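Local coordinates for glycerol trinitrate reductase (Agrobacterium tumefaciens, PDB 5EPD), which probably works as an FMN-dependent oxidoreductase of the old yellow enzyme family, reducing glycerol trinitrate, and is captured here without its flavin, at residues 46-50 with 363-368; 83-89 with 128-134; 267-272 with 302-307; 344-349 with 375-381. All coordinates share one frame; numbering follows the deposited sequence.

Contact 1: 46-50 with 363-368; sequences LTRNR and KIFGGS
The loop that leaves barrel strand 41-43 is tied here to the C-terminal segment beyond helix 346-352, and Arg48 and Arg50 do the tying by donating to backbone carbonyls of residues 363-368. Arg48 is folded back on itself, bent at chi2 and chi3, which brings NE round to the O of Ile364 at 2.7 Å; that oxygen lies in the guanidinium plane, and the bond is nearly straight (169°). Arg50 runs extended from CG to NE and spreads its guanidinium among three carbonyls. Arg50 NH1 meets Lys363 O at 2.9 Å, while Arg50 NE reaches Ser368 O at 3.0 Å, an oxygen that NH1 also holds, so the group grips one atom side-on. Arg50 NH2 reaches Ile364 O at 2.8 Å from well above the carbonyl plane, and that oxygen is thus shared by both arginines. All three carbonyl oxygens lie close to the guanidinium plane, which fixes the rotation of the Arg50 group, and Gly366 C lies over the centre of one face. The backbones join directly where Gly366 N donates to Arg48 O (2.9 Å), and water 1 links Asn49 O to Gly367 N. Asn49 OD1 sits at the edge of the Phe365 ring, 3.3 Å from CD1, and Gln89 is the partner of its ND2. Arg48 and Ile364 pack on Ile341 of helix 338-342, and Asn49 and Phe365 rest on Phe152 of strand 150-153.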
# COMPACT_ATOMS: atom_id res chain seq x y z
N LEU A 46 -2.89 -4.26 3.94
CA LEU A 46 -2.45 -5.18 4.95
C LEU A 46 -1.99 -6.51 4.32
O LEU A 46 -2.77 -7.26 3.69
CB LEU A 46 -3.55 -5.43 5.95
CG LEU A 46 -4.05 -4.25 6.77
CD1 LEU A 46 -5.50 -4.49 7.17
CD2 LEU A 46 -3.21 -3.96 8.01
N THR A 47 -0.71 -6.77 4.46
CA THR A 47 -0.14 -8.01 4.02
C THR A 47 -0.64 -9.20 4.86
O THR A 47 -0.57 -9.18 6.12
CB THR A 47 1.39 -7.97 4.13
OG1 THR A 47 1.92 -6.90 3.32
CG2 THR A 47 1.96 -9.29 3.67
N ARG A 48 -1.10 -10.25 4.16
CA ARG A 48 -1.63 -11.50 4.78
C ARG A 48 -0.91 -12.82 4.38
O ARG A 48 -1.11 -13.85 5.02
CB ARG A 48 -3.14 -11.64 4.50
CG ARG A 48 -4.00 -10.42 4.84
CD ARG A 48 -3.72 -9.86 6.23
NE ARG A 48 -3.93 -10.86 7.27
CZ ARG A 48 -5.10 -11.10 7.85
NH1 ARG A 48 -6.17 -10.39 7.50
NH2 ARG A 48 -5.20 -12.06 8.79
N ASN A 49 -0.09 -12.79 3.33
CA ASN A 49 0.73 -13.97 2.92
C ASN A 49 -0.10 -15.26 2.74
O ASN A 49 0.21 -16.31 3.33
CB ASN A 49 1.87 -14.20 3.91
CG ASN A 49 2.57 -12.92 4.31
OD1 ASN A 49 2.19 -12.30 5.32
ND2 ASN A 49 3.61 -12.51 3.56
N ARG A 50 -1.16 -15.15 1.94
CA ARG A 50 -2.07 -16.28 1.67
C ARG A 50 -2.39 -16.38 0.16
O ARG A 50 -3.49 -16.79 -0.25
CB ARG A 50 -3.36 -16.10 2.48
CG ARG A 50 -3.26 -16.43 3.97
CD ARG A 50 -4.53 -15.90 4.63
NE ARG A 50 -4.71 -16.31 6.02
CZ ARG A 50 -4.20 -15.70 7.09
NH1 ARG A 50 -4.45 -16.18 8.30
NH2 ARG A 50 -3.44 -14.63 6.97
N LYS A 363 -2.01 -14.90 13.76
CA LYS A 363 -2.63 -15.35 12.51
C LYS A 363 -2.71 -14.29 11.43
O LYS A 363 -3.37 -14.50 10.41
CB LYS A 363 -4.05 -15.90 12.78
CG LYS A 363 -4.15 -16.99 13.83
CD LYS A 363 -3.48 -18.26 13.36
CE LYS A 363 -3.75 -19.41 14.33
NZ LYS A 363 -5.21 -19.70 14.50
N ILE A 364 -2.06 -13.15 11.62
CA ILE A 364 -2.10 -12.11 10.58
C ILE A 364 -1.44 -12.60 9.28
O ILE A 364 -2.04 -12.50 8.20
CB ILE A 364 -1.48 -10.76 11.05
CG1 ILE A 364 -2.35 -10.14 12.15
CG2 ILE A 364 -1.31 -9.77 9.87
CD1 ILE A 364 -1.70 -8.94 12.81
N PHE A 365 -0.21 -13.13 9.42
CA PHE A 365 0.66 -13.47 8.30
C PHE A 365 0.73 -14.98 8.12
O PHE A 365 1.23 -15.70 9.02
CB PHE A 365 2.12 -12.95 8.55
CG PHE A 365 2.19 -11.50 8.96
CD1 PHE A 365 1.95 -10.49 8.04
CD2 PHE A 365 2.45 -11.15 10.29
CE1 PHE A 365 1.98 -9.15 8.43
CE2 PHE A 365 2.48 -9.82 10.68
CZ PHE A 365 2.26 -8.81 9.76
N GLY A 366 0.25 -15.45 6.97
CA GLY A 366 0.28 -16.87 6.62
C GLY A 366 -0.92 -17.60 7.18
O GLY A 366 -1.76 -17.02 7.88
N GLY A 367 -1.00 -18.89 6.86
CA GLY A 367 -2.06 -19.75 7.38
C GLY A 367 -3.36 -19.86 6.58
O GLY A 367 -3.39 -19.76 5.34
N SER A 368 -4.44 -20.08 7.30
CA SER A 368 -5.66 -20.56 6.71
C SER A 368 -6.76 -19.53 6.91
O SER A 368 -6.50 -18.39 7.29
CB SER A 368 -6.05 -21.84 7.42
OG SER A 368 -6.31 -21.56 8.79
O HOH W 1 0.08 -19.30 4.39

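Contact 2: 83-89 with 128-134; sequences QQGQGYQ and SHVNLQP
The side-chain amides of Gln83 and Gln133 each point an edge at a backbone carbonyl of the other segment, with the acceptor close to the amide plane in both cases. Gln83 NE2 gives its hydrogen to Leu132 O at 3.1 Å, approaching from above that carbonyl's plane; the chain arrives there fully stretched, CG anti to the backbone N (chi1 -171°). Gln133 is bent at chi2 and turns back, so that NE2 donates to Gln84 O at 2.8 Å. The same nitrogen also gives a hydrogen to Ser128 OG, 3.0 Å away and again in the amide plane, and these two bonds fix the rotation of the Gln133 amide. Ser128 OG in turn donates to Gln86 O over a short 2.6 Å, on a lone pair of that carbonyl. Both segments belong to loops that follow consecutive barrel strands, 73-80 and 117-122, and segment 83-89 opens with a type I turn from Gln83 to Gln86. Leu132 is the apolar piece: CD1 presses on the backbone of Gly87, 3.3 Å from its O, while CD2 packs against Gln86 NE2 and Gln89 CA. Gln86 crosses Leu132 at about a right angle, its NE2 tethered to Tyr88 O at 2.9 Å. Beyond Leu132 lies Val153 of strand 150-153, and Gly87 O accepts a hydrogen bond from Thr151 OG1 of that strand.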
# COMPACT_ATOMS: atom_id res chain seq x y z
N GLN A 83 8.61 -10.53 -9.86
CA GLN A 83 9.15 -11.38 -8.78
C GLN A 83 10.38 -10.73 -8.12
O GLN A 83 10.69 -10.99 -6.94
CB GLN A 83 9.51 -12.76 -9.32
CG GLN A 83 9.87 -13.79 -8.28
CD GLN A 83 10.42 -15.04 -8.95
OE1 GLN A 83 9.99 -15.39 -10.04
NE2 GLN A 83 11.40 -15.68 -8.32
N GLN A 84 11.06 -9.89 -8.90
CA GLN A 84 12.16 -9.09 -8.41
C GLN A 84 11.67 -8.23 -7.24
O GLN A 84 12.33 -8.11 -6.19
CB GLN A 84 12.69 -8.20 -9.54
CG GLN A 84 13.95 -7.43 -9.15
CD GLN A 84 14.30 -6.34 -10.13
OE1 GLN A 84 13.66 -5.28 -10.17
NE2 GLN A 84 15.35 -6.57 -10.91
N GLY A 85 10.50 -7.64 -7.44
CA GLY A 85 9.86 -6.84 -6.40
C GLY A 85 9.14 -7.58 -5.29
O GLY A 85 8.46 -6.91 -4.49
N GLN A 86 9.24 -8.92 -5.21
CA GLN A 86 8.65 -9.69 -4.09
C GLN A 86 9.63 -9.76 -2.92
O GLN A 86 10.84 -10.03 -3.12
CB GLN A 86 8.27 -11.12 -4.51
CG GLN A 86 7.43 -11.88 -3.46
CD GLN A 86 7.15 -13.36 -3.80
OE1 GLN A 86 7.21 -13.78 -4.96
NE2 GLN A 86 6.83 -14.15 -2.78
N GLY A 87 9.12 -9.54 -1.71
CA GLY A 87 9.96 -9.53 -0.49
C GLY A 87 9.51 -10.40 0.67
O GLY A 87 10.27 -10.66 1.59
N TYR A 88 8.26 -10.81 0.63
CA TYR A 88 7.68 -11.74 1.62
C TYR A 88 7.04 -12.91 0.88
O TYR A 88 6.50 -12.72 -0.23
CB TYR A 88 6.61 -11.01 2.43
CG TYR A 88 7.10 -9.76 3.09
CD1 TYR A 88 7.19 -8.58 2.39
CD2 TYR A 88 7.47 -9.76 4.42
CE1 TYR A 88 7.63 -7.42 3.01
CE2 TYR A 88 7.90 -8.63 5.05
CZ TYR A 88 7.99 -7.46 4.34
OH TYR A 88 8.45 -6.32 4.99
N GLN A 89 7.10 -14.10 1.48
CA GLN A 89 6.49 -15.28 0.85
C GLN A 89 4.97 -15.12 0.64
O GLN A 89 4.26 -14.49 1.46
CB GLN A 89 6.74 -16.53 1.67
CG GLN A 89 6.22 -16.50 3.11
CD GLN A 89 6.45 -17.85 3.81
OE1 GLN A 89 7.58 -18.36 3.91
NE2 GLN A 89 5.35 -18.44 4.29
N SER A 128 13.94 -8.01 0.81
CA SER A 128 13.64 -9.33 0.25
C SER A 128 14.72 -10.33 0.65
O SER A 128 15.62 -10.02 1.45
CB SER A 128 13.54 -9.25 -1.28
OG SER A 128 13.04 -10.46 -1.83
N HIS A 129 14.64 -11.53 0.10
CA HIS A 129 15.60 -12.58 0.41
C HIS A 129 15.89 -13.32 -0.88
O HIS A 129 15.02 -13.44 -1.74
CB HIS A 129 15.01 -13.52 1.46
CG HIS A 129 16.00 -14.47 2.07
ND1 HIS A 129 16.31 -15.68 1.51
CD2 HIS A 129 16.71 -14.39 3.22
CE1 HIS A 129 17.20 -16.31 2.27
NE2 HIS A 129 17.45 -15.55 3.32
N VAL A 130 17.13 -13.77 -1.03
CA VAL A 130 17.55 -14.53 -2.23
C VAL A 130 16.59 -15.65 -2.60
O VAL A 130 16.27 -15.86 -3.77
CB VAL A 130 19.02 -15.05 -2.12
CG1 VAL A 130 20.00 -13.91 -2.25
CG2 VAL A 130 19.27 -15.78 -0.79
N ASN A 131 16.09 -16.34 -1.59
CA ASN A 131 15.10 -17.39 -1.79
C ASN A 131 13.82 -16.97 -2.55
O ASN A 131 13.16 -17.82 -3.16
CB ASN A 131 14.72 -18.05 -0.44
CG ASN A 131 15.86 -18.87 0.15
OD1 ASN A 131 16.93 -18.99 -0.44
ND2 ASN A 131 15.65 -19.44 1.33
N LEU A 132 13.46 -15.69 -2.53
CA LEU A 132 12.26 -15.27 -3.24
C LEU A 132 12.59 -14.73 -4.63
O LEU A 132 11.70 -14.61 -5.47
CB LEU A 132 11.47 -14.23 -2.42
CG LEU A 132 11.02 -14.67 -1.02
CD1 LEU A 132 10.64 -13.48 -0.15
CD2 LEU A 132 9.86 -15.63 -1.11
N GLN A 133 13.86 -14.39 -4.86
CA GLN A 133 14.28 -13.66 -6.06
C GLN A 133 14.51 -14.61 -7.24
O GLN A 133 14.84 -15.78 -7.03
CB GLN A 133 15.57 -12.89 -5.80
CG GLN A 133 15.43 -11.70 -4.87
CD GLN A 133 14.66 -10.57 -5.50
OE1 GLN A 133 14.83 -10.27 -6.68
NE2 GLN A 133 13.77 -9.95 -4.72
N PRO A 134 14.35 -14.09 -8.48
CA PRO A 134 14.65 -14.91 -9.66
C PRO A 134 16.09 -15.44 -9.66
O PRO A 134 17.05 -14.68 -9.47
CB PRO A 134 14.42 -13.95 -10.84
CG PRO A 134 13.58 -12.85 -10.30
CD PRO A 134 13.93 -12.72 -8.85
O HOH W 2 9.44 -15.66 -4.94

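Contact 3: 267-272 with 302-307; sequences YDYIVD and SLRRRF
Two neighbouring helices on the outside of the barrel, 263-276 and 300-306, pack nearly parallel here through a salt-bridge network above an apolar seam. The axes of their contacting segments approach to 9.1 Å and cross at -19°. Arg306 is the centre of the polar part. Its chain runs extended from CG to NE and carries the guanidinium across to the other helix, where Asp268 CB lies over one face and Asp272 OD1 sits at the edge, in plane. As part of a salt bridge, Arg306 NH1 donates almost straight (168°) to the syn lone pair of Asp272 OD1 at 3.1 Å, although the carboxylate and guanidinium planes are turned 67° apart. Arg306 NE stands 3.3 Å from Asp268 OD1 in a second salt bridge, but its hydrogen goes to Ser302 OG, one turn back on its own helix, at 2.9 Å. Ser302 OG donates to Asp268 OD1 at 2.6 Å, meeting it from above the carboxylate plane. The serine hydroxyl thus accepts from the arginine and donates to the aspartate, linking the two. Water 3 adds a bridge from Asp272 OD1 to Arg306 O. Beneath this layer Val271 points at segment 302-307: its CG1 touches CB of Phe307, just past the helix end, at 3.6 Å, and its CG2 meets Leu303 CD2 at 3.9 Å. Leu303 CD2 also leans against the carbonyl of Tyr267, while Tyr267 and Val271 reach inward to Ile249 of strand 245-249. Such side-by-side packing of successive helices around a closed parallel sheet is characteristic of the TIM barrel.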
# COMPACT_ATOMS: atom_id res chain seq x y z
N TYR A 267 9.95 15.86 1.40
CA TYR A 267 8.54 15.48 1.14
C TYR A 267 7.64 16.65 0.75
O TYR A 267 6.60 16.45 0.13
CB TYR A 267 7.95 14.62 2.28
CG TYR A 267 8.40 13.17 2.17
CD1 TYR A 267 9.63 12.77 2.70
CD2 TYR A 267 7.63 12.23 1.50
CE1 TYR A 267 10.08 11.47 2.56
CE2 TYR A 267 8.07 10.91 1.36
CZ TYR A 267 9.30 10.54 1.89
OH TYR A 267 9.77 9.26 1.76
N ASP A 268 8.06 17.88 1.11
CA ASP A 268 7.46 19.09 0.53
C ASP A 268 7.71 19.10 -0.98
O ASP A 268 6.79 19.41 -1.77
CB ASP A 268 8.09 20.36 1.11
CG ASP A 268 7.66 20.64 2.52
OD1 ASP A 268 6.68 20.03 3.01
OD2 ASP A 268 8.31 21.50 3.15
N TYR A 269 8.95 18.78 -1.37
CA TYR A 269 9.31 18.66 -2.79
C TYR A 269 8.47 17.61 -3.53
O TYR A 269 7.81 17.92 -4.54
CB TYR A 269 10.80 18.32 -2.97
CG TYR A 269 11.16 18.19 -4.44
CD1 TYR A 269 11.32 19.32 -5.23
CD2 TYR A 269 11.27 16.93 -5.06
CE1 TYR A 269 11.62 19.23 -6.58
CE2 TYR A 269 11.57 16.82 -6.42
CZ TYR A 269 11.75 17.98 -7.18
OH TYR A 269 12.06 17.92 -8.54
N ILE A 270 8.50 16.38 -3.01
CA ILE A 270 7.75 15.25 -3.56
C ILE A 270 6.26 15.56 -3.69
O ILE A 270 5.65 15.28 -4.72
CB ILE A 270 7.98 13.94 -2.75
CG1 ILE A 270 9.34 13.33 -3.13
CG2 ILE A 270 6.89 12.90 -3.03
CD1 ILE A 270 9.99 12.52 -2.02
N VAL A 271 5.65 16.13 -2.65
CA VAL A 271 4.20 16.43 -2.73
C VAL A 271 3.90 17.58 -3.71
O VAL A 271 2.92 17.50 -4.43
CB VAL A 271 3.54 16.65 -1.34
CG1 VAL A 271 2.10 17.19 -1.47
CG2 VAL A 271 3.52 15.33 -0.57
N ASP A 272 4.75 18.59 -3.78
CA ASP A 272 4.64 19.62 -4.84
C ASP A 272 4.59 18.96 -6.22
O ASP A 272 3.72 19.25 -7.04
CB ASP A 272 5.85 20.57 -4.83
CG ASP A 272 5.81 21.57 -3.68
OD1 ASP A 272 4.69 21.90 -3.20
OD2 ASP A 272 6.92 22.02 -3.27
N SER A 302 1.90 21.17 5.93
CA SER A 302 2.64 21.57 4.74
C SER A 302 2.22 20.71 3.56
O SER A 302 1.87 21.25 2.51
CB SER A 302 4.16 21.46 4.96
OG SER A 302 4.91 21.76 3.78
N LEU A 303 2.25 19.39 3.75
CA LEU A 303 1.93 18.43 2.67
C LEU A 303 0.48 18.54 2.24
O LEU A 303 0.15 18.56 1.03
CB LEU A 303 2.21 16.98 3.11
CG LEU A 303 3.61 16.62 3.62
CD1 LEU A 303 3.71 15.12 3.78
CD2 LEU A 303 4.70 17.15 2.70
N ARG A 304 -0.37 18.59 3.26
CA ARG A 304 -1.80 18.89 3.09
C ARG A 304 -2.06 20.17 2.28
O ARG A 304 -2.91 20.19 1.38
CB ARG A 304 -2.43 19.00 4.48
CG ARG A 304 -3.89 19.40 4.48
CD ARG A 304 -4.69 18.57 3.50
NE ARG A 304 -6.07 18.42 3.92
CZ ARG A 304 -7.06 18.03 3.13
NH1 ARG A 304 -6.84 17.78 1.84
NH2 ARG A 304 -8.30 17.91 3.63
N ARG A 305 -1.33 21.25 2.60
CA ARG A 305 -1.46 22.49 1.85
C ARG A 305 -1.00 22.34 0.39
O ARG A 305 -1.66 22.81 -0.53
CB ARG A 305 -0.66 23.59 2.54
CG ARG A 305 -1.48 24.36 3.55
CD ARG A 305 -0.67 25.44 4.23
NE ARG A 305 -0.42 25.07 5.62
CZ ARG A 305 0.77 24.77 6.14
NH1 ARG A 305 0.85 24.44 7.43
NH2 ARG A 305 1.89 24.81 5.41
N ARG A 306 0.12 21.67 0.18
CA ARG A 306 0.72 21.53 -1.14
C ARG A 306 -0.09 20.68 -2.07
O ARG A 306 -0.01 20.85 -3.28
CB ARG A 306 2.11 20.92 -1.02
CG ARG A 306 3.08 21.87 -0.39
CD ARG A 306 4.37 21.17 -0.01
NE ARG A 306 5.13 22.02 0.90
CZ ARG A 306 5.81 23.10 0.54
NH1 ARG A 306 5.87 23.46 -0.74
NH2 ARG A 306 6.45 23.80 1.45
N PHE A 307 -0.83 19.73 -1.51
CA PHE A 307 -1.60 18.82 -2.34
C PHE A 307 -3.04 19.32 -2.42
O PHE A 307 -3.71 19.59 -1.41
CB PHE A 307 -1.48 17.36 -1.82
CG PHE A 307 -1.94 16.33 -2.83
CD1 PHE A 307 -1.12 15.97 -3.91
CD2 PHE A 307 -3.21 15.75 -2.73
CE1 PHE A 307 -1.56 15.04 -4.85
CE2 PHE A 307 -3.64 14.84 -3.67
CZ PHE A 307 -2.82 14.48 -4.72
O HOH W 3 2.31 22.40 -3.83

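Contact 4: 344-349 with 375-381; sequences PDLVER and YPRFSET
Backbones come closest at Asp345 and Arg377, whose CA atoms lie 5.8 Å apart, and Phe378 N donates to Asp345 OD2 at 2.9 Å. With chi1 at 57°, the carboxylate of Asp345 sits between its own N and carbonyl carbon, and its two oxygens take separate jobs. OD2 receives the Phe378 amide on its syn side, somewhat out of the carboxylate plane; OD1 is gripped side-on by Arg349, with NE at 3.0 Å and NH2 at 3.2 Å from that one atom. Asp345 occupies the N-cap position of helix 346-352 and Arg349 follows one turn later, so this salt bridge spans the first turn of that helix, the second after barrel strand 333-336. The C-terminal tail runs past this turn. Phe378 CB lies over the centre of one face of the Arg349 guanidinium, CZ being 3.7 Å from it, and the ring is turned 62° to the guanidinium, with Arg349 NH1 near its edge. Arg377, bent at chi3, lays its own guanidinium over Asp345, with NH1 3.6 Å from CB. Glu348 OE2 remains 4.2 Å from Arg377 NH2, beyond a salt bridge, and its OE1 is engaged by Ser70 OG. At the other end Pro344 packs its CG on the carbonyl of Tyr375, 3.5 Å from O, while the Tyr375 side chain packs on Ile341 and Ala342 of helix 338-342 and bonds Asn360 N through its hydroxyl.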
# COMPACT_ATOMS: atom_id res chain seq x y z
N PRO A 344 -14.92 -7.27 10.37
CA PRO A 344 -15.33 -7.07 8.96
C PRO A 344 -16.41 -6.00 8.81
O PRO A 344 -16.51 -5.33 7.76
CB PRO A 344 -15.84 -8.47 8.51
CG PRO A 344 -16.08 -9.24 9.78
CD PRO A 344 -15.16 -8.65 10.84
N ASP A 345 -17.20 -5.86 9.88
CA ASP A 345 -18.25 -4.86 9.98
C ASP A 345 -17.78 -3.57 10.71
O ASP A 345 -18.58 -2.90 11.36
CB ASP A 345 -19.50 -5.48 10.65
CG ASP A 345 -19.22 -6.08 12.03
OD1 ASP A 345 -18.09 -6.56 12.29
OD2 ASP A 345 -20.15 -6.10 12.88
N LEU A 346 -16.48 -3.25 10.60
CA LEU A 346 -15.88 -2.10 11.26
C LEU A 346 -16.64 -0.81 11.02
O LEU A 346 -16.83 -0.03 11.96
CB LEU A 346 -14.41 -1.87 10.80
CG LEU A 346 -13.67 -0.72 11.51
CD1 LEU A 346 -13.57 -0.98 13.01
CD2 LEU A 346 -12.30 -0.53 10.91
N VAL A 347 -17.06 -0.57 9.77
CA VAL A 347 -17.80 0.65 9.47
C VAL A 347 -19.06 0.72 10.36
O VAL A 347 -19.26 1.70 11.10
CB VAL A 347 -18.18 0.78 7.97
CG1 VAL A 347 -18.99 2.05 7.73
CG2 VAL A 347 -16.91 0.86 7.14
N GLU A 348 -19.84 -0.35 10.32
CA GLU A 348 -21.11 -0.44 11.05
C GLU A 348 -20.90 -0.26 12.55
O GLU A 348 -21.69 0.43 13.21
CB GLU A 348 -21.82 -1.78 10.77
CG GLU A 348 -22.31 -1.96 9.32
CD GLU A 348 -21.24 -2.45 8.32
OE1 GLU A 348 -20.03 -2.49 8.65
OE2 GLU A 348 -21.63 -2.81 7.18
N ARG A 349 -19.83 -0.86 13.08
CA ARG A 349 -19.52 -0.80 14.51
C ARG A 349 -19.04 0.58 14.95
O ARG A 349 -19.27 0.99 16.09
CB ARG A 349 -18.44 -1.81 14.89
CG ARG A 349 -18.86 -3.27 14.76
CD ARG A 349 -17.92 -4.14 15.57
NE ARG A 349 -17.86 -5.51 15.06
CZ ARG A 349 -17.53 -6.57 15.80
NH1 ARG A 349 -17.21 -6.44 17.09
NH2 ARG A 349 -17.52 -7.77 15.24
N TYR A 375 -13.45 -14.14 11.50
CA TYR A 375 -13.76 -13.11 12.47
C TYR A 375 -15.27 -12.79 12.42
O TYR A 375 -15.76 -12.28 11.40
CB TYR A 375 -12.96 -11.84 12.18
CG TYR A 375 -11.54 -11.83 12.70
CD1 TYR A 375 -11.28 -11.64 14.06
CD2 TYR A 375 -10.46 -11.99 11.84
CE1 TYR A 375 -9.98 -11.62 14.53
CE2 TYR A 375 -9.15 -11.94 12.30
CZ TYR A 375 -8.92 -11.78 13.64
OH TYR A 375 -7.64 -11.70 14.09
N PRO A 376 -15.99 -13.08 13.51
CA PRO A 376 -17.43 -12.79 13.52
C PRO A 376 -17.79 -11.30 13.36
O PRO A 376 -17.05 -10.43 13.83
CB PRO A 376 -17.86 -13.23 14.92
CG PRO A 376 -16.65 -12.93 15.76
CD PRO A 376 -15.50 -13.38 14.88
N ARG A 377 -18.94 -11.04 12.75
CA ARG A 377 -19.63 -9.73 12.88
C ARG A 377 -20.16 -9.55 14.32
O ARG A 377 -20.13 -10.48 15.12
CB ARG A 377 -20.75 -9.62 11.85
CG ARG A 377 -20.23 -9.68 10.42
CD ARG A 377 -21.34 -9.76 9.39
NE ARG A 377 -22.17 -8.56 9.44
CZ ARG A 377 -21.96 -7.43 8.76
NH1 ARG A 377 -20.92 -7.30 7.93
NH2 ARG A 377 -22.80 -6.41 8.93
N PHE A 378 -20.65 -8.36 14.65
CA PHE A 378 -20.90 -8.03 16.06
C PHE A 378 -22.00 -8.87 16.77
O PHE A 378 -21.84 -9.28 17.94
CB PHE A 378 -21.18 -6.53 16.23
CG PHE A 378 -21.69 -6.18 17.59
CD1 PHE A 378 -20.90 -6.38 18.72
CD2 PHE A 378 -22.99 -5.71 17.76
CE1 PHE A 378 -21.37 -6.08 19.99
CE2 PHE A 378 -23.47 -5.42 19.03
CZ PHE A 378 -22.66 -5.60 20.16
N SER A 379 -23.10 -9.13 16.07
CA SER A 379 -24.17 -9.98 16.62
C SER A 379 -23.74 -11.42 17.01
O SER A 379 -24.39 -12.06 17.84
CB SER A 379 -25.33 -10.05 15.63
OG SER A 379 -24.85 -10.23 14.30
N GLU A 380 -22.65 -11.91 16.40
CA GLU A 380 -22.11 -13.25 16.63
C GLU A 380 -20.85 -13.22 17.51
O GLU A 380 -19.86 -13.90 17.22
CB GLU A 380 -21.79 -13.93 15.29
CG GLU A 380 -23.03 -14.37 14.52
CD GLU A 380 -23.72 -13.21 13.86
OE1 GLU A 380 -23.04 -12.55 13.03
OE2 GLU A 380 -24.92 -12.96 14.18
N THR A 381 -20.89 -12.44 18.59
CA THR A 381 -19.69 -12.16 19.42
C THR A 381 -19.96 -12.16 20.92
O THR A 381 -19.04 -12.28 21.74
CB THR A 381 -19.14 -10.76 19.09
OG1 THR A 381 -19.33 -10.49 17.69
CG2 THR A 381 -17.66 -10.65 19.44

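Contacts 1 and 2 adjoin, their centres 17 Å apart, and are joined by a probable hydrogen bond from Asn49 ND2 to Gln89 O (3.0 Å). Together they tie loops that follow barrel strands 41-43, 73-80 and 117-122. In old yellow enzymes the flavin binds at the C-terminal end of the barrel strands, the end from which these loops emerge; the model holds no FMN. Contact 4 anchors the C-terminal tail further along, its nearest atoms about 5 Å from contact 1 without touching, and the two alternate along the chain. Contact 3 stands apart among the outer helices, its centre about 34 Å from that of contact 1, on the opposite side of the chain's centre.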